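Local structure of fiber protein (Duck adenovirus 1, 6ITX) at residues T94-S98 against T192-F196; W148-S154 against T276-S281; G162-C166 against L177-P181; Y217-L223 against Y264-V268; F231-T236 against N286-P292. The protein forms the trimeric fibre of the egg drop syndrome virus capsid, whose C-terminal head, described here, probably attaches the virion to host-cell receptors. One frame throughout, in Å; residues are numbered along the deposited sequence.

Contact 1. Residues T94-S98 against T192-F196; sequences TRIIS and TPLYF
Ile97 lies over one face of the Phe196 ring, its CG1 standing 3.9 Å from the ring centroid and 9° off the normal, a well-centred CH-pi contact. With CG1 between the backbone N and the carbonyl carbon (chi1 66°), this branch and CD1 are laid across the ring, and the other branch, CG2, is placed beside Thr192, where Ile97 CG2 and Thr192 CG2 meet at 3.7 Å. The same ring presents its edge to the strand, with Phe196 CZ 3.7 Å from Arg95 O. Arg95, which has the most surface buried here, lies against Tyr195 and Thr192. Its chain, extended from CG to NE, passes Tyr195, and Arg95 NE comes within 3.3 Å of Tyr195 CE2; guanidinium and phenol planes are 58° apart, so the two do not stack in parallel. No hydrogen bond crosses the contact, and the compact turn at 192-196 is held by its own backbone bonds and by Thr192 OG1 with Asp189 O. The side chain of Tyr195 lies about 7 Å from a bound glutamine. Strand 95-100 runs between strands 118-131 and 184-187, and residues 192-196 pack against both: Phe196 touches Leu128 and Ser130, Thr192 and Pro193 touch Val185.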
# COMPACT_ATOMS: atom_id res chain seq x y z
N THR A 94 15.63 12.95 -2.04
CA THR A 94 14.18 12.95 -1.93
C THR A 94 13.62 14.26 -2.46
O THR A 94 13.95 15.33 -1.95
CB THR A 94 13.77 12.73 -0.47
OG1 THR A 94 13.91 11.33 -0.15
CG2 THR A 94 12.34 13.15 -0.23
N ARG A 95 12.79 14.19 -3.50
CA ARG A 95 12.18 15.36 -4.10
C ARG A 95 10.70 15.41 -3.76
O ARG A 95 10.07 14.37 -3.53
CB ARG A 95 12.37 15.38 -5.63
CG ARG A 95 13.73 14.91 -6.02
CD ARG A 95 14.10 15.21 -7.45
NE ARG A 95 15.44 14.67 -7.68
CZ ARG A 95 16.52 15.40 -7.89
NH1 ARG A 95 17.70 14.81 -8.06
NH2 ARG A 95 16.44 16.73 -7.96
N ILE A 96 10.15 16.62 -3.74
CA ILE A 96 8.78 16.84 -3.30
C ILE A 96 8.11 17.83 -4.23
O ILE A 96 8.68 18.88 -4.54
CB ILE A 96 8.74 17.37 -1.86
CG1 ILE A 96 9.70 16.59 -0.95
CG2 ILE A 96 7.30 17.34 -1.33
CD1 ILE A 96 9.41 16.77 0.51
N ILE A 97 6.90 17.50 -4.69
CA ILE A 97 6.01 18.44 -5.35
C ILE A 97 4.62 18.23 -4.80
O ILE A 97 4.32 17.19 -4.21
CB ILE A 97 5.96 18.31 -6.90
CG1 ILE A 97 5.33 16.98 -7.33
CG2 ILE A 97 7.32 18.57 -7.55
CD1 ILE A 97 4.92 16.94 -8.78
N SER A 98 3.77 19.22 -5.00
CA SER A 98 2.38 19.12 -4.61
C SER A 98 1.52 19.85 -5.63
O SER A 98 1.98 20.76 -6.33
CB SER A 98 2.16 19.68 -3.20
OG SER A 98 2.20 21.09 -3.22
N THR A 192 12.21 19.55 -11.33
CA THR A 192 11.71 18.44 -10.52
C THR A 192 10.38 17.85 -10.98
O THR A 192 10.25 16.62 -10.92
CB THR A 192 11.63 18.89 -9.06
OG1 THR A 192 12.96 19.03 -8.54
CG2 THR A 192 10.85 17.87 -8.22
N PRO A 193 9.39 18.62 -11.46
CA PRO A 193 8.15 17.99 -11.93
C PRO A 193 8.37 16.81 -12.88
O PRO A 193 7.63 15.82 -12.80
CB PRO A 193 7.42 19.14 -12.62
CG PRO A 193 7.79 20.29 -11.81
CD PRO A 193 9.25 20.09 -11.46
N LEU A 194 9.39 16.88 -13.74
CA LEU A 194 9.61 15.83 -14.72
C LEU A 194 9.95 14.49 -14.08
O LEU A 194 9.79 13.45 -14.73
CB LEU A 194 10.71 16.24 -15.70
CG LEU A 194 10.45 17.52 -16.50
CD1 LEU A 194 11.59 17.75 -17.44
CD2 LEU A 194 9.13 17.43 -17.26
N TYR A 195 10.42 14.48 -12.83
CA TYR A 195 10.75 13.22 -12.19
C TYR A 195 9.52 12.43 -11.80
O TYR A 195 9.65 11.26 -11.41
CB TYR A 195 11.62 13.45 -10.95
CG TYR A 195 13.09 13.63 -11.25
CD1 TYR A 195 13.51 14.29 -12.41
CD2 TYR A 195 14.06 13.14 -10.39
CE1 TYR A 195 14.86 14.45 -12.69
CE2 TYR A 195 15.41 13.30 -10.66
CZ TYR A 195 15.81 13.96 -11.81
OH TYR A 195 17.15 14.11 -12.09
N PHE A 196 8.34 13.05 -11.89
CA PHE A 196 7.09 12.47 -11.45
C PHE A 196 6.17 12.11 -12.61
O PHE A 196 4.98 11.86 -12.41
CB PHE A 196 6.37 13.43 -10.50
CG PHE A 196 7.09 13.68 -9.21
CD1 PHE A 196 8.05 14.67 -9.12
CD2 PHE A 196 6.76 12.96 -8.07
CE1 PHE A 196 8.70 14.93 -7.94
CE2 PHE A 196 7.41 13.20 -6.87
CZ PHE A 196 8.38 14.20 -6.81

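Contact 2. Residues W148-S154 against T276-S281; sequences WFTGGNS and TNFFAS
Phe279 is wedged into the bend of 148-154, and its side chain can be followed outward from the backbone. Phe279 CB lies 3.3 Å from Gly151 O. CG meets Phe149 CE1, CD1 and CE1 run beside the pyrrole part of Trp148, and CD2 and CE2 approach the backbone of Ser154. At the tip, Phe279 CZ is 3.7 Å from Phe149 CZ. The ring is sandwiched: Ser154 CB sits over the centre of one face, 3.8 Å from the centroid, and the Phe149 ring covers the opposite face obliquely. Trp148 lies nearly parallel to Phe279 but slid aside, and it receives the edge of Phe278 on its own face in a T-shaped pair, completing an aromatic cluster. Polar bonds frame this wedge. Gly151 N donates to Phe279 O at 2.9 Å, and Asn277 ND2 reaches a lone pair of Gly152 O at 3.0 Å. Asn277 OD1 accepts Ser154 N and, in an Asx turn, Phe279 N, from opposite faces of its amide plane. Ser154 OG, bonded also to Gln271, accepts Phe278 N. Such chemistry implies that the Asn277 amide, with two bonds to 148-154 and one within its own turn, ties the loops together while aromatic rings pack between them.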
# COMPACT_ATOMS: atom_id res chain seq x y z
N TRP A 148 -21.64 18.39 -8.69
CA TRP A 148 -21.69 17.09 -9.33
C TRP A 148 -22.83 17.10 -10.33
O TRP A 148 -23.72 17.94 -10.27
CB TRP A 148 -21.90 15.98 -8.30
CG TRP A 148 -21.28 14.69 -8.66
CD1 TRP A 148 -21.87 13.64 -9.32
CD2 TRP A 148 -19.93 14.29 -8.39
NE1 TRP A 148 -20.96 12.63 -9.48
CE2 TRP A 148 -19.77 13.00 -8.92
CE3 TRP A 148 -18.85 14.90 -7.74
CZ2 TRP A 148 -18.57 12.30 -8.82
CZ3 TRP A 148 -17.65 14.20 -7.65
CH2 TRP A 148 -17.53 12.91 -8.19
N PHE A 149 -22.80 16.15 -11.26
CA PHE A 149 -23.86 16.11 -12.23
C PHE A 149 -25.16 15.78 -11.51
O PHE A 149 -25.17 15.55 -10.29
CB PHE A 149 -23.54 15.11 -13.34
CG PHE A 149 -23.32 13.69 -12.87
CD1 PHE A 149 -24.41 12.89 -12.49
CD2 PHE A 149 -22.04 13.16 -12.82
CE1 PHE A 149 -24.21 11.59 -12.07
CE2 PHE A 149 -21.84 11.85 -12.40
CZ PHE A 149 -22.92 11.07 -12.01
N THR A 150 -26.26 15.75 -12.26
CA THR A 150 -27.58 15.48 -11.70
C THR A 150 -28.26 14.40 -12.53
O THR A 150 -28.18 14.42 -13.75
CB THR A 150 -28.44 16.75 -11.65
OG1 THR A 150 -27.72 17.81 -11.00
CG2 THR A 150 -29.76 16.50 -10.88
N GLY A 151 -28.92 13.47 -11.86
CA GLY A 151 -29.64 12.34 -12.41
C GLY A 151 -28.92 11.02 -12.14
O GLY A 151 -27.69 10.96 -12.02
N GLY A 152 -29.70 9.93 -12.09
CA GLY A 152 -29.17 8.65 -11.69
C GLY A 152 -29.16 8.51 -10.18
O GLY A 152 -29.63 9.38 -9.44
N ASN A 153 -28.62 7.38 -9.71
CA ASN A 153 -28.62 7.07 -8.29
C ASN A 153 -27.22 6.64 -7.87
O ASN A 153 -26.71 5.64 -8.38
CB ASN A 153 -29.65 5.97 -7.97
CG ASN A 153 -29.73 5.66 -6.50
OD1 ASN A 153 -28.73 5.53 -5.81
ND2 ASN A 153 -30.96 5.62 -5.99
N SER A 154 -26.61 7.41 -6.96
CA SER A 154 -25.26 7.08 -6.51
C SER A 154 -25.22 5.75 -5.78
O SER A 154 -24.28 4.96 -5.95
CB SER A 154 -24.72 8.18 -5.60
OG SER A 154 -25.54 8.29 -4.46
N THR A 276 -27.92 8.85 1.07
CA THR A 276 -28.60 9.82 0.24
C THR A 276 -28.05 9.76 -1.18
O THR A 276 -26.87 9.48 -1.40
CB THR A 276 -28.49 11.25 0.83
OG1 THR A 276 -27.27 11.87 0.44
CG2 THR A 276 -28.56 11.23 2.35
N ASN A 277 -28.94 10.01 -2.15
CA ASN A 277 -28.59 9.98 -3.57
C ASN A 277 -27.83 11.25 -3.91
O ASN A 277 -28.43 12.29 -4.19
CB ASN A 277 -29.86 9.85 -4.41
CG ASN A 277 -29.58 9.79 -5.90
OD1 ASN A 277 -28.43 9.78 -6.33
ND2 ASN A 277 -30.64 9.78 -6.69
N PHE A 278 -26.49 11.16 -3.88
CA PHE A 278 -25.65 12.28 -4.27
C PHE A 278 -26.06 12.90 -5.61
O PHE A 278 -25.85 14.09 -5.83
CB PHE A 278 -24.19 11.82 -4.36
CG PHE A 278 -23.16 12.90 -4.05
CD1 PHE A 278 -23.11 13.50 -2.79
CD2 PHE A 278 -22.22 13.27 -5.00
CE1 PHE A 278 -22.16 14.45 -2.49
CE2 PHE A 278 -21.27 14.22 -4.72
CZ PHE A 278 -21.23 14.81 -3.46
N PHE A 279 -26.63 12.12 -6.52
CA PHE A 279 -26.91 12.65 -7.85
C PHE A 279 -28.31 13.24 -7.96
O PHE A 279 -28.65 13.79 -9.01
CB PHE A 279 -26.72 11.57 -8.92
CG PHE A 279 -25.41 10.83 -8.83
CD1 PHE A 279 -24.26 11.45 -8.32
CD2 PHE A 279 -25.31 9.51 -9.29
CE1 PHE A 279 -23.05 10.76 -8.23
CE2 PHE A 279 -24.11 8.82 -9.22
CZ PHE A 279 -22.98 9.44 -8.69
N ALA A 280 -29.12 13.13 -6.91
CA ALA A 280 -30.51 13.55 -7.00
C ALA A 280 -30.61 15.07 -6.98
O ALA A 280 -29.71 15.78 -6.51
CB ALA A 280 -31.33 12.95 -5.86
N SER A 281 -31.73 15.57 -7.52
CA SER A 281 -31.98 17.00 -7.58
C SER A 281 -32.58 17.54 -6.29
O SER A 281 -32.61 18.76 -6.09
CB SER A 281 -32.92 17.32 -8.75
OG SER A 281 -34.17 16.67 -8.57

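Contact 3. Residues G162-C166 against L177-P181; sequences GLVLC and LSGWP
Val164 and Ser178 bring the two backbones together, with their CA atoms 5.5 Å apart. Residues 162-165 are extended, whereas 177-181 form an irregular turn: Leu177 and Ser178 have helical backbone angles, Gly179 takes a positive phi, and Trp180 returns to an extended conformation. The consequence is that Ser178 and Trp180 both direct their side chains at the strand, at successive polar groups of Val164. Ser178 OG, placed beside its own backbone N by a chi1 of -66°, accepts a nearly straight hydrogen bond from Val164 N, 2.8 Å long at 173°. The same hydroxyl is bonded to Phe111 O, so one buried oxygen joins strand 110-114 to strand 160-165. Trp180 NE1 comes to Val164 O at 2.9 Å, but the angle of 121° marks this bond as weak.

Fibre heads of adenoviruses are antiparallel beta sandwiches, and here strand 160-165 pairs with strand 262-271 through Leu163 and Leu165. The amide and carbonyl of Val164, between those two residues, turn to the side where the loop supplies side-chain partners in place of a regular strand. Apolar groups flank these bonds. Leu165 CD2 lies obliquely against the indole, 3.6 Å from Trp180 NE1 and 3.9 Å from Trp180 CE2, and Val126 touches both residues. Before Ser178 in the loop, Leu177 CD2 meets Val164 CG2 at 4.1 Å, the two side chains crossing at a slant, and Phe216 and Leu210 pack on both of them.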
# COMPACT_ATOMS: atom_id res chain seq x y z
N GLY A 162 -13.09 9.85 -12.76
CA GLY A 162 -11.72 9.73 -13.23
C GLY A 162 -11.03 11.08 -13.22
O GLY A 162 -11.64 12.10 -13.57
N LEU A 163 -9.76 11.08 -12.84
CA LEU A 163 -8.95 12.29 -12.77
C LEU A 163 -7.63 12.01 -13.45
O LEU A 163 -7.19 10.87 -13.54
CB LEU A 163 -8.66 12.71 -11.33
CG LEU A 163 -9.86 13.02 -10.46
CD1 LEU A 163 -9.42 12.95 -9.02
CD2 LEU A 163 -10.41 14.40 -10.80
N VAL A 164 -6.98 13.06 -13.91
CA VAL A 164 -5.63 12.92 -14.41
C VAL A 164 -4.74 13.82 -13.58
O VAL A 164 -5.12 14.94 -13.23
CB VAL A 164 -5.53 13.27 -15.92
CG1 VAL A 164 -4.12 13.07 -16.43
CG2 VAL A 164 -6.53 12.42 -16.73
N LEU A 165 -3.57 13.29 -13.23
CA LEU A 165 -2.50 14.06 -12.61
C LEU A 165 -1.48 14.32 -13.69
O LEU A 165 -0.96 13.38 -14.29
CB LEU A 165 -1.84 13.31 -11.46
CG LEU A 165 -2.72 12.75 -10.36
CD1 LEU A 165 -1.86 12.54 -9.12
CD2 LEU A 165 -3.93 13.66 -10.08
N CYS A 166 -1.16 15.59 -13.93
CA CYS A 166 -0.16 15.98 -14.91
C CYS A 166 0.91 16.82 -14.23
O CYS A 166 0.91 18.05 -14.33
CB CYS A 166 -0.78 16.74 -16.08
SG CYS A 166 0.36 16.87 -17.47
N LEU A 177 -5.73 17.31 -18.25
CA LEU A 177 -7.17 17.16 -18.49
C LEU A 177 -8.01 17.54 -17.29
O LEU A 177 -9.16 17.96 -17.46
CB LEU A 177 -7.49 15.73 -18.90
CG LEU A 177 -7.38 15.34 -20.37
CD1 LEU A 177 -6.24 16.05 -21.06
CD2 LEU A 177 -7.23 13.84 -20.47
N SER A 178 -7.49 17.39 -16.07
CA SER A 178 -8.30 17.73 -14.90
C SER A 178 -8.13 19.18 -14.48
O SER A 178 -8.85 19.64 -13.59
CB SER A 178 -7.96 16.80 -13.73
OG SER A 178 -8.35 15.46 -14.01
N GLY A 179 -7.21 19.90 -15.11
CA GLY A 179 -7.00 21.31 -14.84
C GLY A 179 -6.35 21.62 -13.52
O GLY A 179 -6.73 22.60 -12.88
N TRP A 180 -5.40 20.82 -13.07
CA TRP A 180 -4.72 21.13 -11.82
C TRP A 180 -3.91 22.40 -12.02
O TRP A 180 -3.55 22.74 -13.14
CB TRP A 180 -3.81 19.99 -11.36
CG TRP A 180 -4.55 18.73 -10.92
CD1 TRP A 180 -4.92 17.70 -11.71
CD2 TRP A 180 -4.99 18.40 -9.58
NE1 TRP A 180 -5.57 16.73 -10.97
CE2 TRP A 180 -5.63 17.14 -9.66
CE3 TRP A 180 -4.92 19.05 -8.34
CZ2 TRP A 180 -6.18 16.50 -8.54
CZ3 TRP A 180 -5.48 18.42 -7.22
CH2 TRP A 180 -6.10 17.16 -7.34
N PRO A 181 -3.65 23.15 -10.95
CA PRO A 181 -2.68 24.25 -11.05
C PRO A 181 -1.30 23.70 -11.34
O PRO A 181 -1.07 22.49 -11.37
CB PRO A 181 -2.75 24.93 -9.68
CG PRO A 181 -4.11 24.57 -9.16
CD PRO A 181 -4.36 23.16 -9.66

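Contact 4. Residues Y217-L223 against Y264-V268; sequences YKEETEL and YMVFV
The Leu223 side chain crosses that of Tyr264 at about a right angle and meets its ring obliquely, Leu223 CD2 lying 3.6 Å from Tyr264 CD2 and Leu223 CD1 turned toward Val266. Here a loop packs on one surface of a beta sandwich: strand 262-271, set between strands 160-165 and 241-253, sends Tyr264, Val266 and Val268 to the loop at 217-223, while Met265 and Phe267 point into the interior. Tyr264 holds its CG anti to the backbone N (chi1 -180°), which carries the phenol well out from the strand to the loop backbone. There its hydroxyl accepts a hydrogen bond from Lys218 N, with Lys218 N and Tyr264 OH 2.7 Å apart and the angle at the hydrogen 161°. Lys218 O lies at the edge of the same ring, near its plane, so the phenol is seated against one peptide unit on each side of Lys218 CA. Val266 divides its methyls among three loop residues: CG2 approaches Tyr217 CE1 at 3.8 Å, whereas CG1 faces Glu220 CB at 3.9 Å and, at 4.0 Å, Leu223 CD1. The acidic side chains are brought in toward Arg160 on the adjoining strand, which forms a salt bridge with Glu219 OE1 and a long, weak ion pair with Glu220 OE2. A bend at chi2 (-82°) turns the Glu220 carboxylate toward Val268, and Glu220 OE1 ends 3.7 Å from the methyl carbon CG2 of Val268.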
# COMPACT_ATOMS: atom_id res chain seq x y z
N TYR A 217 -13.57 9.47 -19.37
CA TYR A 217 -13.67 8.55 -18.26
C TYR A 217 -13.43 7.13 -18.75
O TYR A 217 -14.00 6.71 -19.76
CB TYR A 217 -15.05 8.68 -17.61
CG TYR A 217 -15.31 7.59 -16.62
CD1 TYR A 217 -14.84 7.69 -15.32
CD2 TYR A 217 -16.01 6.43 -16.97
CE1 TYR A 217 -15.05 6.70 -14.40
CE2 TYR A 217 -16.23 5.43 -16.05
CZ TYR A 217 -15.74 5.57 -14.78
OH TYR A 217 -15.96 4.58 -13.87
N LYS A 218 -12.58 6.39 -18.03
CA LYS A 218 -12.30 4.98 -18.30
C LYS A 218 -12.61 4.19 -17.03
O LYS A 218 -12.05 4.48 -15.97
CB LYS A 218 -10.84 4.76 -18.72
CG LYS A 218 -10.47 5.31 -20.11
CD LYS A 218 -10.99 4.43 -21.24
CE LYS A 218 -10.42 4.86 -22.60
NZ LYS A 218 -10.31 3.72 -23.58
N GLU A 219 -13.53 3.23 -17.13
CA GLU A 219 -13.81 2.34 -16.01
C GLU A 219 -12.56 1.51 -15.74
O GLU A 219 -11.77 1.22 -16.64
CB GLU A 219 -15.02 1.43 -16.33
CG GLU A 219 -15.75 0.81 -15.08
CD GLU A 219 -16.40 1.88 -14.14
OE1 GLU A 219 -16.00 1.94 -12.94
OE2 GLU A 219 -17.32 2.64 -14.60
N GLU A 220 -12.35 1.14 -14.47
CA GLU A 220 -11.13 0.41 -14.14
C GLU A 220 -11.02 -0.94 -14.85
O GLU A 220 -9.91 -1.48 -14.96
CB GLU A 220 -11.02 0.22 -12.63
CG GLU A 220 -12.01 -0.73 -12.04
CD GLU A 220 -13.35 -0.07 -11.80
OE1 GLU A 220 -13.49 1.14 -12.12
OE2 GLU A 220 -14.26 -0.76 -11.28
N THR A 221 -12.12 -1.50 -15.37
CA THR A 221 -12.02 -2.73 -16.14
C THR A 221 -11.52 -2.51 -17.55
O THR A 221 -11.35 -3.49 -18.29
CB THR A 221 -13.37 -3.45 -16.23
OG1 THR A 221 -14.40 -2.51 -16.53
CG2 THR A 221 -13.68 -4.18 -14.95
N GLU A 222 -11.29 -1.26 -17.95
CA GLU A 222 -10.80 -0.94 -19.28
C GLU A 222 -9.35 -0.48 -19.24
O GLU A 222 -8.76 -0.23 -20.30
CB GLU A 222 -11.68 0.14 -19.92
CG GLU A 222 -13.13 0.01 -19.53
CD GLU A 222 -14.07 0.61 -20.55
OE1 GLU A 222 -14.55 1.75 -20.32
OE2 GLU A 222 -14.31 -0.05 -21.58
N LEU A 223 -8.78 -0.37 -18.06
CA LEU A 223 -7.39 0.04 -17.95
C LEU A 223 -6.46 -1.11 -18.34
O LEU A 223 -6.76 -2.28 -18.06
CB LEU A 223 -7.10 0.51 -16.52
CG LEU A 223 -7.99 1.69 -16.12
CD1 LEU A 223 -7.73 2.10 -14.70
CD2 LEU A 223 -7.76 2.87 -17.06
N TYR A 264 -3.54 8.39 -14.58
CA TYR A 264 -5.00 8.32 -14.50
C TYR A 264 -5.41 7.66 -13.19
O TYR A 264 -4.79 6.71 -12.73
CB TYR A 264 -5.58 7.53 -15.68
CG TYR A 264 -7.09 7.40 -15.70
CD1 TYR A 264 -7.91 8.51 -15.89
CD2 TYR A 264 -7.71 6.16 -15.55
CE1 TYR A 264 -9.30 8.40 -15.92
CE2 TYR A 264 -9.11 6.03 -15.59
CZ TYR A 264 -9.90 7.16 -15.77
OH TYR A 264 -11.29 7.04 -15.80
N MET A 265 -6.46 8.19 -12.59
CA MET A 265 -6.94 7.70 -11.31
C MET A 265 -8.44 7.65 -11.36
O MET A 265 -9.08 8.70 -11.51
CB MET A 265 -6.47 8.60 -10.18
CG MET A 265 -4.97 8.72 -10.16
SD MET A 265 -4.40 9.38 -8.63
CE MET A 265 -3.05 8.31 -8.32
N VAL A 266 -9.02 6.46 -11.26
CA VAL A 266 -10.46 6.33 -11.20
C VAL A 266 -10.83 5.91 -9.78
O VAL A 266 -10.20 5.01 -9.21
CB VAL A 266 -11.01 5.36 -12.26
CG1 VAL A 266 -10.26 4.06 -12.26
CG2 VAL A 266 -12.50 5.15 -12.06
N PHE A 267 -11.80 6.61 -9.20
CA PHE A 267 -12.28 6.38 -7.84
C PHE A 267 -13.65 5.73 -7.92
O PHE A 267 -14.52 6.20 -8.67
CB PHE A 267 -12.41 7.69 -7.07
CG PHE A 267 -11.12 8.40 -6.84
CD1 PHE A 267 -10.47 9.04 -7.86
CD2 PHE A 267 -10.56 8.43 -5.58
CE1 PHE A 267 -9.29 9.69 -7.64
CE2 PHE A 267 -9.37 9.07 -5.34
CZ PHE A 267 -8.73 9.71 -6.37
N VAL A 268 -13.85 4.66 -7.15
CA VAL A 268 -15.17 4.05 -6.99
C VAL A 268 -15.48 4.05 -5.50
O VAL A 268 -14.69 3.56 -4.69
CB VAL A 268 -15.23 2.63 -7.56
CG1 VAL A 268 -16.61 2.03 -7.37
CG2 VAL A 268 -14.87 2.65 -9.02

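Contact 5. Residues F231-T236 against N286-P292; sequences FCPTGT and NTFFLTP
Phe288 turns its CG between the backbone N and the carbonyl carbon (chi1 78°), which folds the ring across the neighbouring strand above Gly235, while Thr236 sets OG1 beside its own backbone N (chi1 -48°), facing Phe288 N. The strands are antiparallel: Thr234 and Leu290 form a hydrogen-bonded pair, and Gly235 and Phe289 a non-hydrogen-bonded one, with their CA atoms only 3.9 Å apart. Thr234 N donates to Leu290 O at 3.0 Å, and Leu290 N returns a bond to Thr234 O. Farther on, Thr236 N reaches Phe288 O. Instead of another backbone carbonyl, Thr236 OG1 accepts Phe288 N, at 2.8 Å and 159°, so a side chain continues the pairing as the strand gives out. Gly235, without a side chain, lets its CA rest 3.8 Å from the Phe288 centroid in a CH-pi contact over the face. At the other end, Phe231 leans on Thr291 CG2 and Pro292 CD. Leu290 O also accepts from Asn206 of a neighbouring subunit, and Phe231 and Cys232 pair with a strand of that subunit, carrying the sheet across the trimer interface. A water lies 2.7 Å from Thr236 OG1 and donates to Asn286 O at 3.1 Å.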
# COMPACT_ATOMS: atom_id res chain seq x y z
N PHE A 231 -9.84 2.41 0.66
CA PHE A 231 -10.03 3.54 1.56
C PHE A 231 -11.53 3.66 1.81
O PHE A 231 -12.33 2.86 1.32
CB PHE A 231 -9.46 4.82 0.95
CG PHE A 231 -10.29 5.41 -0.16
CD1 PHE A 231 -10.09 5.00 -1.48
CD2 PHE A 231 -11.26 6.39 0.10
CE1 PHE A 231 -10.85 5.55 -2.53
CE2 PHE A 231 -12.03 6.95 -0.94
CZ PHE A 231 -11.82 6.52 -2.26
N CYS A 232 -11.90 4.70 2.59
CA CYS A 232 -13.28 5.09 2.76
C CYS A 232 -13.36 6.59 3.03
O CYS A 232 -12.60 7.10 3.87
CB CYS A 232 -13.95 4.32 3.90
SG CYS A 232 -15.76 4.36 3.89
N PRO A 233 -14.25 7.31 2.34
CA PRO A 233 -14.38 8.75 2.56
C PRO A 233 -15.30 9.03 3.74
O PRO A 233 -15.95 8.13 4.28
CB PRO A 233 -15.00 9.24 1.24
CG PRO A 233 -15.84 8.11 0.80
CD PRO A 233 -15.17 6.84 1.29
N THR A 234 -15.35 10.28 4.13
CA THR A 234 -16.43 10.76 4.98
C THR A 234 -17.24 11.81 4.24
O THR A 234 -16.96 12.14 3.08
CB THR A 234 -15.87 11.32 6.28
OG1 THR A 234 -16.97 11.58 7.15
CG2 THR A 234 -15.10 12.60 6.02
N GLY A 235 -18.26 12.34 4.91
CA GLY A 235 -19.09 13.34 4.27
C GLY A 235 -20.34 13.63 5.08
O GLY A 235 -20.41 13.30 6.27
N THR A 236 -21.31 14.27 4.42
CA THR A 236 -22.57 14.62 5.06
C THR A 236 -23.22 13.39 5.69
O THR A 236 -23.01 12.26 5.24
CB THR A 236 -23.50 15.27 4.04
OG1 THR A 236 -22.78 16.28 3.31
CG2 THR A 236 -24.69 15.92 4.70
N ASN A 286 -24.74 21.63 -0.73
CA ASN A 286 -23.66 21.60 0.26
C ASN A 286 -23.38 20.19 0.80
O ASN A 286 -22.45 20.03 1.61
CB ASN A 286 -24.01 22.54 1.42
CG ASN A 286 -25.35 22.17 2.11
OD1 ASN A 286 -26.42 22.09 1.46
ND2 ASN A 286 -25.29 21.94 3.42
N THR A 287 -24.18 19.20 0.42
CA THR A 287 -23.82 17.82 0.68
C THR A 287 -22.46 17.53 0.06
O THR A 287 -22.18 17.92 -1.08
CB THR A 287 -24.86 16.88 0.12
OG1 THR A 287 -26.14 17.21 0.66
CG2 THR A 287 -24.53 15.46 0.48
N PHE A 288 -21.60 16.84 0.82
CA PHE A 288 -20.20 16.68 0.45
C PHE A 288 -19.69 15.30 0.84
O PHE A 288 -20.22 14.63 1.73
CB PHE A 288 -19.34 17.72 1.14
CG PHE A 288 -19.04 17.39 2.58
CD1 PHE A 288 -20.03 17.51 3.55
CD2 PHE A 288 -17.79 16.95 2.97
CE1 PHE A 288 -19.77 17.22 4.87
CE2 PHE A 288 -17.53 16.65 4.31
CZ PHE A 288 -18.52 16.79 5.25
N PHE A 289 -18.62 14.89 0.14
CA PHE A 289 -17.76 13.82 0.59
C PHE A 289 -16.32 14.31 0.53
O PHE A 289 -15.99 15.27 -0.18
CB PHE A 289 -17.98 12.51 -0.22
CG PHE A 289 -17.45 12.52 -1.66
CD1 PHE A 289 -16.08 12.43 -1.93
CD2 PHE A 289 -18.33 12.51 -2.73
CE1 PHE A 289 -15.61 12.40 -3.25
CE2 PHE A 289 -17.87 12.47 -4.04
CZ PHE A 289 -16.52 12.41 -4.31
N LEU A 290 -15.48 13.66 1.34
CA LEU A 290 -14.09 14.08 1.51
C LEU A 290 -13.27 12.84 1.85
O LEU A 290 -13.42 12.26 2.93
CB LEU A 290 -13.97 15.15 2.60
CG LEU A 290 -12.57 15.46 3.15
CD1 LEU A 290 -11.78 16.30 2.17
CD2 LEU A 290 -12.66 16.14 4.49
N THR A 291 -12.45 12.42 0.90
CA THR A 291 -11.55 11.31 1.15
C THR A 291 -10.45 11.74 2.13
O THR A 291 -10.07 12.92 2.17
CB THR A 291 -10.91 10.82 -0.16
OG1 THR A 291 -9.75 11.61 -0.47
CG2 THR A 291 -11.91 10.92 -1.31
N PRO A 292 -9.89 10.81 2.90
CA PRO A 292 -8.64 11.09 3.56
C PRO A 292 -7.59 11.27 2.49
O PRO A 292 -7.90 11.18 1.29
CB PRO A 292 -8.38 9.82 4.39
CG PRO A 292 -8.96 8.73 3.56
CD PRO A 292 -10.20 9.36 2.90
O HOH W 1 -23.10 18.70 4.37

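In the fold
Contacts 3 and 5 are the buried ones, whereas contacts 1, 2 and 4 are partly exposed. Contacts 3 and 4 hang on adjacent strands, 160-165 and 262-271, and meet through a probable backbone hydrogen bond from Leu163 to Met265; both fasten a loop to a strand with few polar bonds. Contact 5 is the one true strand pairing, and it touches contact 2 where Phe289 packs on Phe278 and Trp148, so the loop cluster rests on the end of the sheet. Contact 1, a matter of side-chain packing round aromatic rings, lies about 37 Å from contact 2, centre to centre, on the opposite side of the chain's centre. Contacts 1 and 5 both reach a second subunit.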